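Local coordinates for protein putative glycoside hydrolase (Bacteroides ovatus, PDB 4ONZ) that is a putative glycoside hydrolase whose precise function is not established, with antiparallel four-stranded sheets consistent with the blades of a five-bladed beta-propeller, at residues Ser82-Ala87 with Pro101-Ala106; Thr51-Ala56 with Cys119-Val124; Gly130-Leu135 with Arg152-Trp157. All coordinates share one frame; numbering follows the deposited sequence. Where two conformers were deposited one is given.

In the fold
Contact 2 lies deepest, its centre about 6 Å from that of the chain, whereas the centres of contacts 1 and 3 lie about 15 Å out. Contacts 1 and 2 are buried; contact 3 alone includes an exposed residue, R152. Contact 2 sets the first strands of two four-stranded sheets side by side through a polar pair and small apolar groups. Contact 1 lays the loop 101-106 on strand 82-89 of the first sheet, joined by backbone bonds and a water-mediated bond from R83; contact 3, in the second sheet, relies on aromatic faces and a water. Both lie outward of contact 2, on the same side of the chain's centre, and touch each other and it.

Contact 1 of 3, residues Ser82-Ala87 with Pro101-Ala106; sequences SRVGYA and PVLFPA
The R83 guanidinium has CB of F104 at its edge, near its plane, and a water in that plane; CD of P105 approaches it obliquely. The F104 ring plane is turned 39° from the guanidinium, and the two do not stack: the ring leads away from strand 82-87 and meets F35 edge to face. R83 touches with its aliphatic part, CG lying 3.6 Å from F104 CB, while its CB runs alongside P101. The chain is extended from CG to NE, which carries the charged end past F104 and P105 to a salt bridge with D71. The water accepts from R83 NE at 2.9 Å and donates to P105 O at 2.7 Å, tying the arginine to the loop.

Backbone bonds hold the centre. V84 N donates to L103 O at 2.8 Å, nearly straight at 173°, and V84 O receives V102 N at 2.7 Å, with a longer, weak third bond from L103 N. Since V102 and L103 both face V84, the pairing is a classic beta bulge. V84 CB rests 3.9 Å from L103 CB, the two side chains pointing the same way. V102 CG2, lodged between its own backbone N and carbonyl carbon (chi1 -62° for CG1), sits 3.4 Å from V84 O; CG1 lies 3.8 Å from Y86 CB.

One buried carbonyl, V84 O, receives one firm and one weak backbone donor, while the arginine charge is paired with D71, outside the two segments. The polar bonds join 101-106 to the strand through main chain and water, and the side chains contribute apolar contact.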
loop_
_atom_site.group_PDB
_atom_site.type_symbol
_atom_site.label_atom_id
_atom_site.label_comp_id
_atom_site.label_asym_id
_atom_site.label_seq_id
_atom_site.Cartn_x
_atom_site.Cartn_y
_atom_site.Cartn_z
ATOM N N SER A 82 3.625 -1.261 -15.542
ATOM C CA SER A 82 3.585 -0.411 -14.345
ATOM C C SER A 82 4.993 -0.035 -13.906
ATOM O O SER A 82 5.910 -0.873 -13.902
ATOM C CB SER A 82 2.880 -1.104 -13.171
ATOM O OG SER A 82 1.486 -1.098 -13.327
ATOM N N ARG A 83 5.162 1.233 -13.554
ATOM C CA ARG A 83 6.421 1.729 -13.010
ATOM C C ARG A 83 6.095 2.649 -11.825
ATOM O O ARG A 83 4.981 3.156 -11.712
ATOM C CB ARG A 83 7.239 2.443 -14.087
ATOM C CG ARG A 83 7.577 1.562 -15.272
ATOM C CD ARG A 83 8.286 2.338 -16.372
ATOM N NE ARG A 83 8.568 1.518 -17.550
ATOM C CZ ARG A 83 7.723 1.271 -18.550
ATOM N NH1 ARG A 83 6.481 1.738 -18.530
ATOM N NH2 ARG A 83 8.124 0.550 -19.593
ATOM N N VAL A 84 7.058 2.855 -10.938
ATOM C CA VAL A 84 6.848 3.697 -9.760
ATOM C C VAL A 84 7.491 5.081 -9.925
ATOM O O VAL A 84 8.675 5.197 -10.233
ATOM C CB VAL A 84 7.408 3.028 -8.495
ATOM C CG1 VAL A 84 7.192 3.915 -7.279
ATOM C CG2 VAL A 84 6.735 1.671 -8.287
ATOM N N GLY A 85 6.680 6.112 -9.717
ATOM C CA GLY A 85 7.119 7.503 -9.811
ATOM C C GLY A 85 7.392 8.071 -8.436
ATOM O O GLY A 85 6.914 7.550 -7.432
ATOM N N TYR A 86 8.124 9.175 -8.414
ATOM C CA TYR A 86 8.507 9.874 -7.197
ATOM C C TYR A 86 7.931 11.290 -7.217
ATOM O O TYR A 86 8.026 11.989 -8.225
ATOM C CB TYR A 86 10.035 9.958 -7.142
ATOM C CG TYR A 86 10.627 10.815 -6.031
ATOM C CD1 TYR A 86 10.678 12.210 -6.138
ATOM C CD2 TYR A 86 11.193 10.230 -4.906
ATOM C CE1 TYR A 86 11.229 12.990 -5.135
ATOM C CE2 TYR A 86 11.767 11.002 -3.899
ATOM C CZ TYR A 86 11.776 12.380 -4.013
ATOM O OH TYR A 86 12.334 13.149 -3.012
ATOM N N ALA A 87 7.306 11.681 -6.108
ATOM C CA ALA A 87 6.804 13.036 -5.912
ATOM C C ALA A 87 7.232 13.468 -4.510
ATOM O O ALA A 87 7.155 12.684 -3.562
ATOM C CB ALA A 87 5.298 13.098 -6.054
ATOM N N PRO A 101 10.877 7.522 -13.887
ATOM C CA PRO A 101 10.358 6.699 -12.798
ATOM C C PRO A 101 11.518 6.198 -11.966
ATOM O O PRO A 101 12.657 6.194 -12.447
ATOM C CB PRO A 101 9.676 5.546 -13.531
ATOM C CG PRO A 101 10.474 5.397 -14.780
ATOM C CD PRO A 101 10.824 6.812 -15.175
ATOM N N VAL A 102 11.244 5.767 -10.741
ATOM C CA VAL A 102 12.314 5.311 -9.845
ATOM C C VAL A 102 12.371 3.804 -9.613
ATOM O O VAL A 102 13.320 3.322 -8.995
ATOM C CB VAL A 102 12.284 6.062 -8.490
ATOM C CG1 VAL A 102 12.523 7.548 -8.718
ATOM C CG2 VAL A 102 10.968 5.827 -7.757
ATOM N N LEU A 103 11.355 3.063 -10.064
ATOM C CA LEU A 103 11.365 1.594 -9.992
ATOM C C LEU A 103 10.631 1.120 -11.233
ATOM O O LEU A 103 9.483 1.502 -11.471
ATOM C CB LEU A 103 10.700 1.035 -8.727
ATOM C CG LEU A 103 10.797 -0.492 -8.566
ATOM C CD1 LEU A 103 12.233 -0.947 -8.411
ATOM C CD2 LEU A 103 9.997 -0.986 -7.376
ATOM N N PHE A 104 11.307 0.298 -12.019
ATOM C CA PHE A 104 10.785 -0.150 -13.296
ATOM C C PHE A 104 11.494 -1.403 -13.770
ATOM O O PHE A 104 12.574 -1.724 -13.271
ATOM C CB PHE A 104 10.983 0.983 -14.311
ATOM C CG PHE A 104 12.369 1.593 -14.286
ATOM C CD1 PHE A 104 13.398 1.069 -15.070
ATOM C CD2 PHE A 104 12.641 2.702 -13.493
ATOM C CE1 PHE A 104 14.672 1.626 -15.047
ATOM C CE2 PHE A 104 13.916 3.269 -13.471
ATOM C CZ PHE A 104 14.932 2.730 -14.248
ATOM N N PRO A 105 10.890 -2.128 -14.729
ATOM C CA PRO A 105 11.620 -3.274 -15.256
ATOM C C PRO A 105 12.889 -2.767 -15.945
ATOM O O PRO A 105 12.835 -1.773 -16.665
ATOM C CB PRO A 105 10.648 -3.934 -16.242
ATOM C CG PRO A 105 9.439 -3.089 -16.299
ATOM C CD PRO A 105 9.513 -2.030 -15.240
ATOM N N ALA A 106 14.015 -3.422 -15.678
ATOM C CA ALA A 106 15.307 -2.980 -16.188
ATOM C C ALA A 106 16.209 -4.143 -16.590
ATOM O O ALA A 106 15.806 -5.303 -16.540
ATOM C CB ALA A 106 15.990 -2.114 -15.130
HETATM O O HOH W 1 11.052 0.013 -17.696
#

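Contact 2 of 3, residues Thr51-Ala56 with Cys119-Val124; sequences TFNPAA and CEDPRV
N53 and D121 supply the direct hydrogen bond of this contact: N53 ND2 donates to D121 OD1 at 3.0 Å, with an N-H...O angle of 165°. The acceptor lies in the amide plane of N53, but the donor stands above the carboxylate plane of D121, since the two flat groups are turned 66° apart. The side chains run side by side and point the same way, and N53 CB also approaches D121 OD1. That oxygen is further engaged in a salt bridge with R68, so an amide and a guanidinium share it.

Water-mediated contact replaces direct backbone pairing farther along. One water accepts from A56 N at 3.3 Å and V124 N at 3.0 Å, bridging two main-chain donors that face each other across the seam.

Apolar packing centres on A55. Its CB points toward 119-124, touching P122 CB and lying 3.7 Å from V124 CG2. V124 CG2 is available for this because it stands anti to the carbonyl carbon, while CG1 is anti to the backbone N (chi1 174°). Apart from these apolar partners, the A55 methyl lies against the P122 carbonyl, with CB 3.3 Å from P122 O. The ring of P122 also meets the backbone, its CD lying 3.5 Å from N53 O.

Backbone direction agrees with this matching. Strands 54-56 and 119-124 run nearly parallel and approach to 5.3 Å between axes, yet belong to separate antiparallel sheets; an acidic or amide residue precedes a proline in each, N53-P54 and D121-P122. N53 ND2 also hydrogen-bonds an unknown ligand, and the side chain of D121 comes within about 3 Å of it. The molecule may mark a pocket near the centre of the chain; first strands of neighbouring sheets meeting there are consistent with the beta-propeller of this family.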
loop_
_atom_site.group_PDB
_atom_site.type_symbol
_atom_site.label_atom_id
_atom_site.label_comp_id
_atom_site.label_asym_id
_atom_site.label_seq_id
_atom_site.Cartn_x
_atom_site.Cartn_y
_atom_site.Cartn_z
ATOM N N THR A 51 -1.949 7.482 -12.641
ATOM C CA THR A 51 -0.957 7.748 -11.595
ATOM C C THR A 51 -1.756 7.488 -10.331
ATOM O O THR A 51 -2.554 8.311 -9.925
ATOM C CB THR A 51 -0.393 9.171 -11.642
ATOM O OG1 THR A 51 -1.462 10.125 -11.745
ATOM C CG2 THR A 51 0.530 9.330 -12.841
ATOM N N PHE A 52 -1.560 6.331 -9.721
ATOM C CA PHE A 52 -2.432 5.925 -8.623
ATOM C C PHE A 52 -1.718 5.038 -7.600
ATOM O O PHE A 52 -0.504 5.128 -7.456
ATOM C CB PHE A 52 -3.757 5.335 -9.212
ATOM C CG PHE A 52 -3.633 3.993 -9.939
ATOM C CD1 PHE A 52 -2.724 3.788 -10.972
ATOM C CD2 PHE A 52 -4.518 2.957 -9.645
ATOM C CE1 PHE A 52 -2.650 2.566 -11.633
ATOM C CE2 PHE A 52 -4.451 1.735 -10.305
ATOM C CZ PHE A 52 -3.516 1.540 -11.312
ATOM N N ASN A 53 -2.489 4.240 -6.866
ATOM C CA ASN A 53 -2.015 3.302 -5.855
ATOM C C ASN A 53 -0.644 3.660 -5.314
ATOM O O ASN A 53 0.356 3.048 -5.687
ATOM C CB ASN A 53 -2.088 1.889 -6.424
ATOM C CG ASN A 53 -3.514 1.460 -6.704
ATOM O OD1 ASN A 53 -4.477 2.223 -6.475
ATOM N ND2 ASN A 53 -3.669 0.243 -7.193
ATOM N N PRO A 54 -0.605 4.687 -4.430
ATOM C CA PRO A 54 0.629 5.256 -3.935
ATOM C C PRO A 54 1.117 4.816 -2.557
ATOM O O PRO A 54 0.313 4.633 -1.643
ATOM C CB PRO A 54 0.271 6.739 -3.840
ATOM C CG PRO A 54 -1.140 6.727 -3.366
ATOM C CD PRO A 54 -1.765 5.510 -4.033
ATOM N N ALA A 55 2.433 4.656 -2.430
ATOM C CA ALA A 55 3.052 4.484 -1.133
ATOM C C ALA A 55 3.351 5.917 -0.707
ATOM O O ALA A 55 3.332 6.824 -1.544
ATOM C CB ALA A 55 4.346 3.697 -1.233
ATOM N N ALA A 56 3.577 6.138 0.586
ATOM C CA ALA A 56 4.005 7.454 1.071
ATOM C C ALA A 56 4.944 7.289 2.258
ATOM O O ALA A 56 4.802 6.358 3.055
ATOM C CB ALA A 56 2.820 8.332 1.440
ATOM N N CYS A 119 6.227 -3.123 -12.072
ATOM C CA CYS A 119 6.202 -2.986 -10.634
ATOM C C CYS A 119 4.992 -2.143 -10.210
ATOM O O CYS A 119 4.880 -0.950 -10.543
ATOM C CB CYS A 119 7.517 -2.313 -10.232
ATOM S SG CYS A 119 8.988 -2.974 -11.087
ATOM N N GLU A 120 4.095 -2.776 -9.457
ATOM C CA GLU A 120 2.835 -2.193 -9.030
ATOM C C GLU A 120 2.679 -2.044 -7.527
ATOM O O GLU A 120 3.345 -2.708 -6.739
ATOM C CB GLU A 120 1.674 -3.128 -9.439
ATOM C CG GLU A 120 1.667 -3.621 -10.881
ATOM C CD GLU A 120 0.568 -4.648 -11.157
ATOM O OE1 GLU A 120 -0.064 -5.131 -10.192
ATOM O OE2 GLU A 120 0.338 -4.974 -12.342
ATOM N N ASP A 121 1.762 -1.150 -7.174
ATOM C CA ASP A 121 1.235 -0.995 -5.829
ATOM C C ASP A 121 2.250 -1.067 -4.683
ATOM O O ASP A 121 2.246 -2.014 -3.905
ATOM C CB ASP A 121 0.171 -2.069 -5.609
ATOM C CG ASP A 121 -0.984 -1.995 -6.610
ATOM O OD1 ASP A 121 -1.017 -1.098 -7.458
ATOM O OD2 ASP A 121 -1.880 -2.862 -6.530
ATOM N N PRO A 122 3.101 -0.052 -4.566
ATOM C CA PRO A 122 4.081 -0.048 -3.501
ATOM C C PRO A 122 3.523 0.337 -2.130
ATOM O O PRO A 122 2.547 1.085 -2.024
ATOM C CB PRO A 122 5.061 1.039 -3.950
ATOM C CG PRO A 122 4.210 1.994 -4.711
ATOM C CD PRO A 122 3.249 1.113 -5.456
ATOM N N ARG A 123 4.155 -0.189 -1.095
ATOM C CA ARG A 123 3.911 0.223 0.277
ATOM C C ARG A 123 5.301 0.390 0.847
ATOM O O ARG A 123 6.150 -0.484 0.665
ATOM C CB ARG A 123 3.102 -0.811 1.045
ATOM C CG ARG A 123 1.657 -0.861 0.577
ATOM C CD ARG A 123 0.979 -2.163 0.928
ATOM N NE ARG A 123 -0.424 -2.143 0.511
ATOM C CZ ARG A 123 -0.855 -2.302 -0.743
ATOM N NH1 ARG A 123 -0.011 -2.519 -1.744
ATOM N NH2 ARG A 123 -2.162 -2.266 -1.001
ATOM N N VAL A 124 5.544 1.513 1.505
ATOM C CA VAL A 124 6.868 1.821 2.026
ATOM C C VAL A 124 6.898 2.147 3.516
ATOM O O VAL A 124 6.040 2.854 4.033
ATOM C CB VAL A 124 7.486 2.996 1.236
ATOM C CG1 VAL A 124 8.812 3.451 1.858
ATOM C CG2 VAL A 124 7.684 2.593 -0.215
HETATM O O HOH W 2 3.020 3.185 1.827
#

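Contact 3 of 3, residues Gly130-Leu135 with Arg152-Trp157; sequences GLYVML and RDLKNW
L154 lays CD2 over one face of the Y132 ring, 3.6 Å from its centroid and 22° off the ring normal, shifted toward the CG end, from which it is 3.4 Å away. At that ring's edge, near its plane, lies R152 O. A second methyl-on-ring contact follows two residues along the strand: CE of M134, a selenomethionine, rests over one face of the W157 six-membered ring, 3.7 Å from its centroid. The bend at chi3 (-70°) turns CE onto that face and leaves SE farther off, at 4.8 Å, in an oblique Met-aromatic contact. M134 CB also reaches W157 CZ3 at 3.6 Å, while Y132 CB packs against CH2, so the indole bridges both strand residues.

At the start of both segments, G130 O and L131 N lie over one face of the R152 guanidinium, an approach that gives no hydrogen bond; R152 NH2 instead donates to D129 O. A water links the main chains here, donating to G130 O at 2.6 Å and R152 O at 2.7 Å.

The next shell fixes the loop. D153 OD1 makes an Asx turn with K155 N, extended to an Asx motif by N156 N, and OD2 uses its syn lone pair for N156 ND2. W157 NE1 makes a weak bond to L154 O. Y132 OH donates to V58 O in strand 50-59, which fixes the far end of its ring. The contact closes the loop between strands 144-151 and 158-162 over strand 132-139, a hairpin connection within one four-stranded antiparallel sheet consistent with a propeller blade.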
loop_
_atom_site.group_PDB
_atom_site.type_symbol
_atom_site.label_atom_id
_atom_site.label_comp_id
_atom_site.label_asym_id
_atom_site.label_seq_id
_atom_site.Cartn_x
_atom_site.Cartn_y
_atom_site.Cartn_z
ATOM N N GLY A 130 17.251 4.422 8.996
ATOM C CA GLY A 130 17.126 5.082 7.694
ATOM C C GLY A 130 17.026 4.254 6.421
ATOM O O GLY A 130 17.250 4.784 5.331
ATOM N N LEU A 131 16.689 2.969 6.532
ATOM C CA LEU A 131 16.518 2.133 5.339
ATOM C C LEU A 131 15.039 2.106 4.984
ATOM O O LEU A 131 14.216 1.790 5.827
ATOM C CB LEU A 131 16.996 0.698 5.580
ATOM C CG LEU A 131 16.977 -0.232 4.364
ATOM C CD1 LEU A 131 17.999 0.214 3.341
ATOM C CD2 LEU A 131 17.231 -1.684 4.764
ATOM N N TYR A 132 14.709 2.475 3.751
ATOM C CA TYR A 132 13.329 2.440 3.292
ATOM C C TYR A 132 13.121 1.118 2.607
ATOM O O TYR A 132 13.900 0.743 1.731
ATOM C CB TYR A 132 13.027 3.591 2.334
ATOM C CG TYR A 132 13.109 4.941 3.012
ATOM C CD1 TYR A 132 11.990 5.500 3.628
ATOM C CD2 TYR A 132 14.303 5.651 3.044
ATOM C CE1 TYR A 132 12.059 6.745 4.256
ATOM C CE2 TYR A 132 14.381 6.890 3.670
ATOM C CZ TYR A 132 13.263 7.430 4.274
ATOM O OH TYR A 132 13.326 8.663 4.897
ATOM N N VAL A 133 12.087 0.404 3.038
ATOM C CA VAL A 133 11.752 -0.908 2.497
ATOM C C VAL A 133 10.437 -0.809 1.739
ATOM O O VAL A 133 9.429 -0.362 2.301
ATOM C CB VAL A 133 11.613 -1.961 3.619
ATOM C CG1 VAL A 133 11.334 -3.336 3.020
ATOM C CG2 VAL A 133 12.891 -2.020 4.445
HETATM N N MSE A 134 10.453 -1.232 0.476
HETATM C CA MSE A 134 9.267 -1.221 -0.354
HETATM C C MSE A 134 8.820 -2.626 -0.642
HETATM O O MSE A 134 9.609 -3.464 -1.094
HETATM C CB MSE A 134 9.509 -0.512 -1.680
HETATM C CG MSE A 134 8.277 -0.545 -2.590
HETATM SE SE MSE A 134 8.768 0.120 -4.363
HETATM C CE MSE A 134 9.045 2.012 -3.965
ATOM N N LEU A 135 7.551 -2.884 -0.338
ATOM C CA LEU A 135 6.866 -4.118 -0.708
ATOM C C LEU A 135 5.965 -3.706 -1.863
ATOM O O LEU A 135 5.174 -2.765 -1.723
ATOM C CB LEU A 135 6.031 -4.686 0.435
ATOM C CG LEU A 135 6.720 -5.614 1.441
ATOM C CD1 LEU A 135 6.954 -6.989 0.846
ATOM C CD2 LEU A 135 8.029 -5.029 1.941
ATOM N N ARG A 152 17.898 4.181 0.296
ATOM C CA ARG A 152 18.227 5.126 1.349
ATOM C C ARG A 152 17.859 6.551 0.969
ATOM O O ARG A 152 17.658 7.383 1.852
ATOM C CB ARG A 152 19.698 5.013 1.755
ATOM C CG ARG A 152 19.922 3.803 2.633
ATOM C CD ARG A 152 21.294 3.773 3.282
ATOM N NE ARG A 152 21.198 2.948 4.477
ATOM C CZ ARG A 152 20.814 3.391 5.679
ATOM N NH1 ARG A 152 20.515 4.673 5.885
ATOM N NH2 ARG A 152 20.736 2.541 6.692
ATOM N N ASP A 153 17.765 6.837 -0.330
ATOM C CA ASP A 153 17.428 8.186 -0.804
ATOM C C ASP A 153 16.055 8.308 -1.464
ATOM O O ASP A 153 15.659 9.412 -1.840
ATOM C CB ASP A 153 18.520 8.729 -1.743
ATOM C CG ASP A 153 18.635 7.953 -3.055
ATOM O OD1 ASP A 153 17.841 7.020 -3.322
ATOM O OD2 ASP A 153 19.542 8.294 -3.842
ATOM N N LEU A 154 15.350 7.183 -1.613
ATOM C CA LEU A 154 14.003 7.111 -2.219
ATOM C C LEU A 154 13.937 7.266 -3.749
ATOM O O LEU A 154 12.858 7.155 -4.342
ATOM C CB LEU A 154 13.034 8.090 -1.542
ATOM C CG LEU A 154 12.830 7.851 -0.041
ATOM C CD1 LEU A 154 12.028 8.974 0.587
ATOM C CD2 LEU A 154 12.150 6.508 0.189
ATOM N N LYS A 155 15.078 7.520 -4.376
ATOM C CA LYS A 155 15.176 7.671 -5.829
ATOM C C LYS A 155 15.911 6.491 -6.459
ATOM O O LYS A 155 15.593 6.079 -7.573
ATOM C CB LYS A 155 15.890 8.986 -6.156
ATOM C CG LYS A 155 15.168 10.215 -5.625
ATOM C CD LYS A 155 16.042 11.459 -5.725
ATOM C CE LYS A 155 15.317 12.685 -5.197
ATOM N NZ LYS A 155 16.204 13.877 -5.234
ATOM N N ASN A 156 16.909 5.970 -5.737
ATOM C CA ASN A 156 17.677 4.826 -6.200
ATOM C C ASN A 156 17.279 3.589 -5.398
ATOM O O ASN A 156 17.630 3.440 -4.233
ATOM C CB ASN A 156 19.161 5.144 -6.118
ATOM C CG ASN A 156 19.548 6.263 -7.065
ATOM O OD1 ASN A 156 19.469 6.109 -8.283
ATOM N ND2 ASN A 156 19.952 7.399 -6.511
ATOM N N TRP A 157 16.496 2.724 -6.046
ATOM C CA TRP A 157 15.964 1.490 -5.437
ATOM C C TRP A 157 16.724 0.262 -5.880
ATOM O O TRP A 157 17.048 0.130 -7.053
ATOM C CB TRP A 157 14.469 1.316 -5.772
ATOM C CG TRP A 157 13.660 2.371 -5.108
ATOM C CD1 TRP A 157 13.361 3.601 -5.595
ATOM C CD2 TRP A 157 13.102 2.309 -3.794
ATOM N NE1 TRP A 157 12.647 4.320 -4.663
ATOM C CE2 TRP A 157 12.464 3.541 -3.552
ATOM C CE3 TRP A 157 13.076 1.325 -2.797
ATOM C CZ2 TRP A 157 11.827 3.828 -2.348
ATOM C CZ3 TRP A 157 12.430 1.605 -1.601
ATOM C CH2 TRP A 157 11.809 2.841 -1.389
HETATM O O HOH W 3 17.861 7.165 4.561
#